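Local coordinates for protein endoglucanase (Fervidobacterium pennivorans DSM 9078, PDB 6KDD) that probably hydrolyses beta-glucosidic bonds in cellulose-like glucans, as an endoglucanase of glycosyl hydrolase family 5, at residues Lys22-Gly27 with Tyr290-Phe295; Asp56-Pro61 with Leu96-Asn101; Ile100-Phe105 with Glu140-Pro145. All coordinates share one frame; numbering follows the deposited sequence.

Interaction 1: residues Lys22-Gly27 with Tyr290-Phe295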
loop_
_atom_site.group_PDB
_atom_site.type_symbol
_atom_site.label_atom_id
_atom_site.label_comp_id
_atom_site.label_asym_id
_atom_site.label_seq_id
_atom_site.Cartn_x
_atom_site.Cartn_y
_atom_site.Cartn_z
ATOM N N LYS A 22 -12.418 3.576 -0.715
ATOM C CA LYS A 22 -12.290 2.286 -1.369
ATOM C C LYS A 22 -11.156 2.381 -2.397
ATOM O O LYS A 22 -11.256 3.181 -3.329
ATOM C CB LYS A 22 -13.583 1.971 -2.124
ATOM C CG LYS A 22 -14.880 2.045 -1.317
ATOM C CD LYS A 22 -16.052 1.589 -2.195
ATOM C CE LYS A 22 -17.415 1.592 -1.531
ATOM N NZ LYS A 22 -17.252 1.434 -0.066
ATOM N N GLY A 23 -10.119 1.540 -2.243
ATOM C CA GLY A 23 -8.911 1.741 -3.027
ATOM C C GLY A 23 -8.393 0.451 -3.638
ATOM O O GLY A 23 -8.796 -0.649 -3.204
ATOM N N VAL A 24 -7.475 0.610 -4.617
ATOM C CA VAL A 24 -6.839 -0.556 -5.195
ATOM C C VAL A 24 -5.371 -0.238 -5.477
ATOM O O VAL A 24 -5.005 0.846 -5.909
ATOM C CB VAL A 24 -7.586 -1.081 -6.435
ATOM C CG1 VAL A 24 -7.592 -0.071 -7.583
ATOM C CG2 VAL A 24 -7.081 -2.446 -6.895
ATOM N N ASN A 25 -4.518 -1.230 -5.242
ATOM C CA ASN A 25 -3.127 -1.082 -5.616
ATOM C C ASN A 25 -2.955 -1.360 -7.109
ATOM O O ASN A 25 -3.465 -2.370 -7.592
ATOM C CB ASN A 25 -2.316 -2.100 -4.817
ATOM C CG ASN A 25 -2.076 -1.638 -3.400
ATOM O OD1 ASN A 25 -1.070 -0.975 -3.126
ATOM N ND2 ASN A 25 -2.908 -2.120 -2.481
ATOM N N ILE A 26 -2.125 -0.560 -7.793
ATOM C CA ILE A 26 -1.679 -0.990 -9.123
ATOM C C ILE A 26 -0.336 -1.678 -8.959
ATOM O O ILE A 26 0.681 -0.993 -8.992
ATOM C CB ILE A 26 -1.504 0.213 -10.079
ATOM C CG1 ILE A 26 -2.635 1.240 -9.960
ATOM C CG2 ILE A 26 -1.219 -0.258 -11.515
ATOM C CD1 ILE A 26 -3.992 0.655 -10.103
ATOM N N GLY A 27 -0.350 -3.001 -8.750
ATOM C CA GLY A 27 0.862 -3.725 -8.411
ATOM C C GLY A 27 1.455 -4.453 -9.624
ATOM O O GLY A 27 0.825 -4.527 -10.717
ATOM N N TYR A 290 -9.091 1.470 2.738
ATOM C CA TYR A 290 -8.403 0.264 2.303
ATOM C C TYR A 290 -7.948 0.360 0.852
ATOM O O TYR A 290 -8.525 1.101 0.078
ATOM C CB TYR A 290 -9.323 -0.951 2.446
ATOM C CG TYR A 290 -10.620 -0.981 1.673
ATOM C CD1 TYR A 290 -10.693 -1.465 0.366
ATOM C CD2 TYR A 290 -11.807 -0.574 2.279
ATOM C CE1 TYR A 290 -11.888 -1.505 -0.330
ATOM C CE2 TYR A 290 -13.024 -0.634 1.592
ATOM C CZ TYR A 290 -13.074 -1.123 0.298
ATOM O OH TYR A 290 -14.277 -1.201 -0.397
ATOM N N ALA A 291 -6.986 -0.493 0.503
ATOM C CA ALA A 291 -6.562 -0.671 -0.880
ATOM C C ALA A 291 -6.298 -2.150 -1.119
ATOM O O ALA A 291 -5.421 -2.777 -0.503
ATOM C CB ALA A 291 -5.365 0.177 -1.224
ATOM N N TYR A 292 -7.104 -2.699 -2.024
ATOM C CA TYR A 292 -7.013 -4.099 -2.363
ATOM C C TYR A 292 -5.684 -4.390 -3.071
ATOM O O TYR A 292 -5.247 -3.594 -3.899
ATOM C CB TYR A 292 -8.207 -4.480 -3.233
ATOM C CG TYR A 292 -8.131 -5.916 -3.689
ATOM C CD1 TYR A 292 -8.354 -6.952 -2.779
ATOM C CD2 TYR A 292 -7.792 -6.239 -5.003
ATOM C CE1 TYR A 292 -8.220 -8.282 -3.171
ATOM C CE2 TYR A 292 -7.729 -7.567 -5.421
ATOM C CZ TYR A 292 -7.910 -8.578 -4.488
ATOM O OH TYR A 292 -7.802 -9.881 -4.863
ATOM N N TRP A 293 -5.094 -5.562 -2.786
ATOM C CA TRP A 293 -3.935 -6.056 -3.542
ATOM C C TRP A 293 -4.373 -7.220 -4.425
ATOM O O TRP A 293 -4.686 -8.278 -3.885
ATOM C CB TRP A 293 -2.822 -6.568 -2.605
ATOM C CG TRP A 293 -1.590 -6.954 -3.381
ATOM C CD1 TRP A 293 -1.235 -8.201 -3.841
ATOM C CD2 TRP A 293 -0.553 -6.052 -3.814
ATOM N NE1 TRP A 293 -0.016 -8.129 -4.492
ATOM C CE2 TRP A 293 0.431 -6.833 -4.477
ATOM C CE3 TRP A 293 -0.335 -4.670 -3.660
ATOM C CZ2 TRP A 293 1.564 -6.252 -5.068
ATOM C CZ3 TRP A 293 0.814 -4.105 -4.193
ATOM C CH2 TRP A 293 1.731 -4.882 -4.922
ATOM N N GLU A 294 -4.395 -7.068 -5.762
ATOM C CA GLU A 294 -4.113 -5.831 -6.495
ATOM C C GLU A 294 -4.986 -5.818 -7.752
ATOM O O GLU A 294 -5.853 -6.700 -7.914
ATOM C CB GLU A 294 -2.616 -5.634 -6.773
ATOM C CG GLU A 294 -1.851 -6.935 -7.017
ATOM C CD GLU A 294 -2.214 -7.742 -8.250
ATOM O OE1 GLU A 294 -2.795 -7.177 -9.223
ATOM O OE2 GLU A 294 -1.902 -8.948 -8.245
ATOM N N PHE A 295 -4.795 -4.806 -8.618
ATOM C CA PHE A 295 -5.730 -4.515 -9.698
ATOM C C PHE A 295 -5.794 -5.623 -10.754
ATOM O O PHE A 295 -6.890 -6.146 -10.994
ATOM C CB PHE A 295 -5.374 -3.179 -10.350
ATOM C CG PHE A 295 -6.122 -2.858 -11.624
ATOM C CD1 PHE A 295 -7.514 -2.722 -11.609
ATOM C CD2 PHE A 295 -5.429 -2.586 -12.807
ATOM C CE1 PHE A 295 -8.198 -2.382 -12.774
ATOM C CE2 PHE A 295 -6.110 -2.285 -13.977
ATOM C CZ PHE A 295 -7.498 -2.190 -13.961
HETATM O O HOH W 1 -1.948 -4.632 -10.315
#
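Val24 and Phe295 make the apolar centre, where the CG2 branch of Val24 lies 3.9 Å from CB of Phe295. That branch stands anti to the backbone N, because CG1 takes the place between N and the carbonyl carbon (chi1 64°); the same turn sets CG2 at the edge of the Tyr292 ring, near its plane. Ile26 runs alongside Phe295 and brings its CD1 end to 4.1 Å from Phe295 CB, and Ile50 of helix 45-53 touches Val24, Ile26 and Phe295. Further back, Lys22 CA lies over one face of the Tyr290 ring, 4.1 Å from its centroid, a CH-pi contact; the lysine amine goes on to a salt bridge with Glu284. Strands 22-25 and 289-292 are the first and last of an eight-stranded parallel barrel, so the pairing closes the TIM-barrel fold. At Gly23 and Ala291 the strands come together to 4.0 Å between CA atoms, and a CB on Gly23 would collide with Tyr290 O. Two donors grip Tyr292 O: Asn25 N at 2.8 Å, nearly in line with the carbonyl, and Asn25 ND2 at 3.1 Å, from above the carbonyl plane although the oxygen lies in the plane of the amide. Asn25 ND2 also bonds Gly259 O, while its OD1 receives Arg59 NH1. Its CB rests 3.4 Å from Trp293 CE3, with amide and ring planes 58° apart. An alanine here, lacking the amide, would probably cost Arg59 NH1 and Gly259 O a partner and Tyr292 O its second donor, and open a gap at the Trp293 edge where OD1 lies. A non-proline cis peptide joins Trp293 to Glu294, and beyond it Phe295 N bonds Asn25 O. At the polar edge a water accepts from Gly27 N at 2.8 Å and donates to Glu294 OE1, which also accepts from Ala297 N.

Interaction 2: residues Asp56-Pro61 with Leu96-Asn101; sequences DSVRIP and LTVIIN
Arg59 and Asn101 meet through different first torsions: Arg59 has CG anti to the backbone N (chi1 173°) and stays extended as far as NE, whereas Asn101 holds CG between N and the carbonyl carbon (chi1 74°). ND2 of the asparagine is thereby brought over one face of the guanidinium, near its rim and 3.3 Å from Arg59 NH2, the amide standing nearly upright on it (planes 82° apart). On the face bearing Val58 and Ile60 the contact is aliphatic. Val58 CG2 lies beside Val98 CG2 at 4.1 Å, Ile60 CG1 meets the other branch, Val98 CG1, and Ala91 of helix 78-93 touches both valines. This is the parallel pairing of a beta-alpha-beta unit, strand 57-60, helix 78-93, strand 97-101. Its ladder of four backbone bonds runs from Thr97 N to Asp56 O (3.0 Å) up to Ile60 N to Ile99 O (2.7 Å). Asn101 OD1 accepts from Ile62 N, which fixes the amide's orientation. Since ND2 and NH2 are both donors, their approach is packing and not a bond; what holds the guanidinium against rotation is likely to be Glu140, Glu260 and Asn25 OD1.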
loop_
_atom_site.group_PDB
_atom_site.type_symbol
_atom_site.label_atom_id
_atom_site.label_comp_id
_atom_site.label_asym_id
_atom_site.label_seq_id
_atom_site.Cartn_x
_atom_site.Cartn_y
_atom_site.Cartn_z
ATOM N N ASP A 56 -12.476 4.995 -4.969
ATOM C CA ASP A 56 -12.097 6.350 -4.590
ATOM C C ASP A 56 -10.621 6.647 -4.824
ATOM O O ASP A 56 -10.232 7.814 -4.982
ATOM C CB ASP A 56 -12.351 6.574 -3.099
ATOM C CG ASP A 56 -13.817 6.315 -2.817
ATOM O OD1 ASP A 56 -14.613 6.907 -3.542
ATOM O OD2 ASP A 56 -14.137 5.480 -1.911
ATOM N N SER A 57 -9.778 5.604 -4.761
ATOM C CA SER A 57 -8.346 5.863 -4.670
ATOM C C SER A 57 -7.521 4.751 -5.324
ATOM O O SER A 57 -7.972 3.606 -5.496
ATOM C CB SER A 57 -7.931 6.026 -3.223
ATOM O OG SER A 57 -8.187 4.798 -2.525
ATOM N N VAL A 58 -6.265 5.110 -5.653
ATOM C CA VAL A 58 -5.288 4.128 -6.119
ATOM C C VAL A 58 -3.996 4.301 -5.342
ATOM O O VAL A 58 -3.577 5.414 -4.987
ATOM C CB VAL A 58 -5.001 4.302 -7.630
ATOM C CG1 VAL A 58 -6.120 3.744 -8.522
ATOM C CG2 VAL A 58 -4.603 5.734 -7.996
ATOM N N ARG A 59 -3.337 3.170 -5.101
ATOM C CA ARG A 59 -2.047 3.209 -4.438
ATOM C C ARG A 59 -1.033 2.682 -5.447
ATOM O O ARG A 59 -1.276 1.683 -6.143
ATOM C CB ARG A 59 -2.037 2.312 -3.187
ATOM C CG ARG A 59 -0.647 2.205 -2.553
ATOM C CD ARG A 59 -0.734 1.543 -1.181
ATOM N NE ARG A 59 0.556 1.370 -0.477
ATOM C CZ ARG A 59 1.292 0.260 -0.389
ATOM N NH1 ARG A 59 0.963 -0.823 -1.073
ATOM N NH2 ARG A 59 2.389 0.241 0.385
ATOM N N ILE A 60 0.066 3.416 -5.592
ATOM C CA ILE A 60 1.010 3.165 -6.676
ATOM C C ILE A 60 2.357 2.820 -6.061
ATOM O O ILE A 60 3.117 3.706 -5.687
ATOM C CB ILE A 60 1.161 4.373 -7.623
ATOM C CG1 ILE A 60 -0.190 4.935 -8.103
ATOM C CG2 ILE A 60 2.080 4.021 -8.826
ATOM C CD1 ILE A 60 -0.885 3.992 -9.045
ATOM N N PRO A 61 2.688 1.528 -5.938
ATOM C CA PRO A 61 4.028 1.123 -5.522
ATOM C C PRO A 61 5.091 1.521 -6.529
ATOM O O PRO A 61 4.937 1.304 -7.747
ATOM C CB PRO A 61 3.956 -0.408 -5.533
ATOM C CG PRO A 61 2.443 -0.686 -5.315
ATOM C CD PRO A 61 1.760 0.410 -6.114
ATOM N N LEU A 96 -9.334 10.495 -8.829
ATOM C CA LEU A 96 -8.975 9.491 -7.826
ATOM C C LEU A 96 -7.980 10.122 -6.862
ATOM O O LEU A 96 -7.187 10.964 -7.258
ATOM C CB LEU A 96 -8.302 8.286 -8.525
ATOM C CG LEU A 96 -9.205 7.406 -9.388
ATOM C CD1 LEU A 96 -8.326 6.513 -10.298
ATOM C CD2 LEU A 96 -10.086 6.512 -8.504
ATOM N N THR A 97 -8.087 9.778 -5.573
ATOM C CA THR A 97 -7.031 10.019 -4.616
ATOM C C THR A 97 -5.855 9.103 -4.964
ATOM O O THR A 97 -6.044 7.962 -5.409
ATOM C CB THR A 97 -7.540 9.766 -3.192
ATOM O OG1 THR A 97 -8.641 10.658 -2.931
ATOM C CG2 THR A 97 -6.434 9.871 -2.155
ATOM N N VAL A 98 -4.652 9.637 -4.832
ATOM C CA VAL A 98 -3.463 8.905 -5.269
ATOM C C VAL A 98 -2.466 8.825 -4.119
ATOM O O VAL A 98 -2.117 9.837 -3.516
ATOM C CB VAL A 98 -2.774 9.517 -6.506
ATOM C CG1 VAL A 98 -1.591 8.645 -6.935
ATOM C CG2 VAL A 98 -3.714 9.718 -7.658
ATOM N N ILE A 99 -1.967 7.622 -3.867
ATOM C CA ILE A 99 -0.910 7.422 -2.904
ATOM C C ILE A 99 0.301 6.895 -3.664
ATOM O O ILE A 99 0.214 5.860 -4.353
ATOM C CB ILE A 99 -1.324 6.414 -1.817
ATOM C CG1 ILE A 99 -2.520 6.929 -1.024
ATOM C CG2 ILE A 99 -0.089 6.121 -0.950
ATOM C CD1 ILE A 99 -3.436 5.856 -0.451
ATOM N N ILE A 100 1.416 7.616 -3.519
ATOM C CA ILE A 100 2.689 7.146 -4.049
ATOM C C ILE A 100 3.611 6.814 -2.872
ATOM O O ILE A 100 3.651 7.524 -1.856
ATOM C CB ILE A 100 3.341 8.169 -5.006
ATOM C CG1 ILE A 100 3.536 9.544 -4.348
ATOM C CG2 ILE A 100 2.527 8.288 -6.298
ATOM C CD1 ILE A 100 4.476 10.453 -5.146
ATOM N N ASN A 101 4.385 5.743 -3.047
ATOM C CA ASN A 101 5.283 5.330 -1.986
ATOM C C ASN A 101 6.704 5.164 -2.529
ATOM O O ASN A 101 6.995 5.455 -3.699
ATOM C CB ASN A 101 4.774 4.051 -1.307
ATOM C CG ASN A 101 4.983 2.820 -2.162
ATOM O OD1 ASN A 101 5.755 2.827 -3.127
ATOM N ND2 ASN A 101 4.294 1.745 -1.801
#

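Interaction 3: residues Ile100-Phe105 with Glu140-Pro145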
loop_
_atom_site.group_PDB
_atom_site.type_symbol
_atom_site.label_atom_id
_atom_site.label_comp_id
_atom_site.label_asym_id
_atom_site.label_seq_id
_atom_site.Cartn_x
_atom_site.Cartn_y
_atom_site.Cartn_z
ATOM N N ILE A 100 1.416 7.616 -3.519
ATOM C CA ILE A 100 2.689 7.146 -4.049
ATOM C C ILE A 100 3.611 6.814 -2.872
ATOM O O ILE A 100 3.651 7.524 -1.856
ATOM C CB ILE A 100 3.341 8.169 -5.006
ATOM C CG1 ILE A 100 3.536 9.544 -4.348
ATOM C CG2 ILE A 100 2.527 8.288 -6.298
ATOM C CD1 ILE A 100 4.476 10.453 -5.146
ATOM N N ASN A 101 4.385 5.743 -3.047
ATOM C CA ASN A 101 5.283 5.330 -1.986
ATOM C C ASN A 101 6.704 5.164 -2.529
ATOM O O ASN A 101 6.995 5.455 -3.699
ATOM C CB ASN A 101 4.774 4.051 -1.307
ATOM C CG ASN A 101 4.983 2.820 -2.162
ATOM O OD1 ASN A 101 5.755 2.827 -3.127
ATOM N ND2 ASN A 101 4.294 1.745 -1.801
ATOM N N THR A 102 7.584 4.651 -1.647
ATOM C CA THR A 102 8.788 3.964 -2.068
ATOM C C THR A 102 8.616 2.489 -1.663
ATOM O O THR A 102 8.078 2.204 -0.599
ATOM C CB THR A 102 10.044 4.608 -1.439
ATOM O OG1 THR A 102 10.118 5.940 -1.952
ATOM C CG2 THR A 102 11.327 3.863 -1.752
ATOM N N HIS A 103 9.068 1.572 -2.515
ATOM C CA HIS A 103 8.738 0.162 -2.381
ATOM C C HIS A 103 9.911 -0.670 -2.886
ATOM O O HIS A 103 10.527 -0.321 -3.894
ATOM C CB HIS A 103 7.517 -0.068 -3.309
ATOM C CG HIS A 103 6.542 -1.142 -2.945
ATOM N ND1 HIS A 103 6.817 -2.500 -3.126
ATOM C CD2 HIS A 103 5.249 -1.073 -2.573
ATOM C CE1 HIS A 103 5.729 -3.216 -2.862
ATOM N NE2 HIS A 103 4.766 -2.365 -2.507
ATOM N N HIS A 104 10.172 -1.817 -2.250
ATOM C CA HIS A 104 11.208 -2.751 -2.702
ATOM C C HIS A 104 12.583 -2.075 -2.796
ATOM O O HIS A 104 13.308 -2.292 -3.778
ATOM C CB HIS A 104 10.851 -3.519 -3.993
ATOM C CG HIS A 104 9.700 -4.463 -3.795
ATOM N ND1 HIS A 104 8.763 -4.761 -4.794
ATOM C CD2 HIS A 104 9.290 -5.136 -2.692
ATOM C CE1 HIS A 104 7.858 -5.620 -4.317
ATOM N NE2 HIS A 104 8.149 -5.834 -3.027
ATOM N N PHE A 105 12.948 -1.326 -1.736
ATOM C CA PHE A 105 14.290 -0.748 -1.639
ATOM C C PHE A 105 15.173 -1.805 -0.968
ATOM O O PHE A 105 15.295 -1.803 0.252
ATOM C CB PHE A 105 14.249 0.554 -0.825
ATOM C CG PHE A 105 15.533 1.368 -0.862
ATOM C CD1 PHE A 105 16.697 0.833 -1.398
ATOM C CD2 PHE A 105 15.562 2.668 -0.368
ATOM C CE1 PHE A 105 17.871 1.580 -1.444
ATOM C CE2 PHE A 105 16.736 3.418 -0.396
ATOM C CZ PHE A 105 17.883 2.860 -0.929
ATOM N N GLU A 140 3.748 8.103 0.847
ATOM C CA GLU A 140 3.859 7.003 1.800
ATOM C C GLU A 140 5.344 6.667 1.885
ATOM O O GLU A 140 5.970 6.281 0.908
ATOM C CB GLU A 140 2.974 5.817 1.380
ATOM C CG GLU A 140 3.233 4.566 2.236
ATOM C CD GLU A 140 2.474 3.340 1.734
ATOM O OE1 GLU A 140 1.928 3.395 0.602
ATOM O OE2 GLU A 140 2.410 2.324 2.487
ATOM N N ILE A 141 5.945 6.900 3.056
ATOM C CA ILE A 141 7.409 6.904 3.101
ATOM C C ILE A 141 8.013 5.586 2.617
ATOM O O ILE A 141 8.922 5.561 1.785
ATOM C CB ILE A 141 7.886 7.257 4.530
ATOM C CG1 ILE A 141 7.517 8.716 4.821
ATOM C CG2 ILE A 141 9.388 6.996 4.648
ATOM C CD1 ILE A 141 7.910 9.215 6.195
ATOM N N TYR A 142 7.582 4.466 3.216
ATOM C CA TYR A 142 8.189 3.219 2.782
ATOM C C TYR A 142 7.213 2.053 3.004
ATOM O O TYR A 142 6.575 2.002 4.029
ATOM C CB TYR A 142 9.494 2.966 3.546
ATOM C CG TYR A 142 10.206 1.796 2.944
ATOM C CD1 TYR A 142 10.638 1.864 1.632
ATOM C CD2 TYR A 142 10.303 0.585 3.613
ATOM C CE1 TYR A 142 11.208 0.776 1.008
ATOM C CE2 TYR A 142 10.941 -0.498 3.023
ATOM C CZ TYR A 142 11.355 -0.407 1.715
ATOM O OH TYR A 142 11.968 -1.442 1.090
ATOM N N ASN A 143 7.119 1.161 2.020
ATOM C CA ASN A 143 6.286 -0.041 2.033
ATOM C C ASN A 143 6.935 -1.109 2.932
ATOM O O ASN A 143 8.077 -1.457 2.716
ATOM C CB ASN A 143 6.158 -0.617 0.610
ATOM C CG ASN A 143 5.367 -1.916 0.567
ATOM O OD1 ASN A 143 5.934 -2.987 0.316
ATOM N ND2 ASN A 143 4.086 -1.838 0.850
ATOM N N GLU A 144 6.204 -1.584 3.948
ATOM C CA GLU A 144 6.544 -2.823 4.659
ATOM C C GLU A 144 8.000 -2.817 5.129
ATOM O O GLU A 144 8.812 -3.612 4.674
ATOM C CB GLU A 144 6.306 -4.028 3.741
ATOM C CG GLU A 144 4.825 -4.263 3.548
ATOM C CD GLU A 144 4.549 -5.521 2.730
ATOM O OE1 GLU A 144 5.483 -6.253 2.424
ATOM O OE2 GLU A 144 3.389 -5.775 2.477
ATOM N N PRO A 145 8.366 -1.941 6.081
ATOM C CA PRO A 145 9.655 -2.076 6.782
ATOM C C PRO A 145 9.723 -3.472 7.414
ATOM O O PRO A 145 8.742 -3.966 7.952
ATOM C CB PRO A 145 9.552 -1.006 7.893
ATOM C CG PRO A 145 8.505 -0.005 7.394
ATOM C CD PRO A 145 7.511 -0.860 6.613
HETATM O O HOH W 2 9.016 -2.799 0.076
#
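His103 and Asn143 form the tight part of the contact, the amide of Asn143 lying flat over one face of the imidazole with the planes only 6° apart. Asn143 CG is anti to its backbone N (chi1 177°), which swings the amide across the ring: CB makes a CH-pi contact 3.7 Å from the ring centroid, and OD1 sits 3.1 Å from NE2 of His103. That short approach comes from above the ring at a poor angle, so it is stacking and no hydrogen bond. The amide is also held through ND2, which bonds Glu260 OE2. Next to it Tyr142 is pinned at its tip, where OH accepts from Phe105 N at 3.0 Å and CE1 presses on Phe105 CB at 3.6 Å; Phe105 is itself the N-cap of helix 106-110. The segments leave the third and fourth strands of the TIM barrel, and Asn143-Glu144-Pro145 matches the Asn-Glu-Pro motif of family 5, whose glutamate is the general acid/base in characterised relatives; here Glu144 OE2 hydrogen-bonds His203 ND1. The backbone bond from Asn143 N to Thr102 O, 3.0 Å, joins the two segments here. Nearer the strands the pairing slackens: Thr102 N reaches Glu140 O only in a weak bond of 3.4 Å, although Glu140 N still bonds Ile100 O. At the opposite end, where His104 is partly exposed, a water takes over, accepting from His104 N at 2.8 Å and donating to Asn143 OD1.

How the interactions relate
The three contacts follow one another round the barrel wall, with centres about 8 Å apart for interactions 1 and 2 and about 13 Å for 2 and 3, which share Ile100 and Asn101. Arg59 of interaction 2 ties them: its NH1 lies 2.9 Å from Asn25 OD1 of interaction 1, a probable hydrogen bond, and its NE makes a salt bridge of 2.7 Å to Glu140 OE1 of interaction 3. Interactions 1 and 3 do not touch, their nearest atoms being about 5 Å apart. Pro61 CB of interaction 2 packs 3.3 Å from His103 CD2 of interaction 3. Tris, probably from the crystallisation liquor, is bound about 4 Å from the Trp293 side chain and about 5 Å from that of Asn143, consistent with a pocket there.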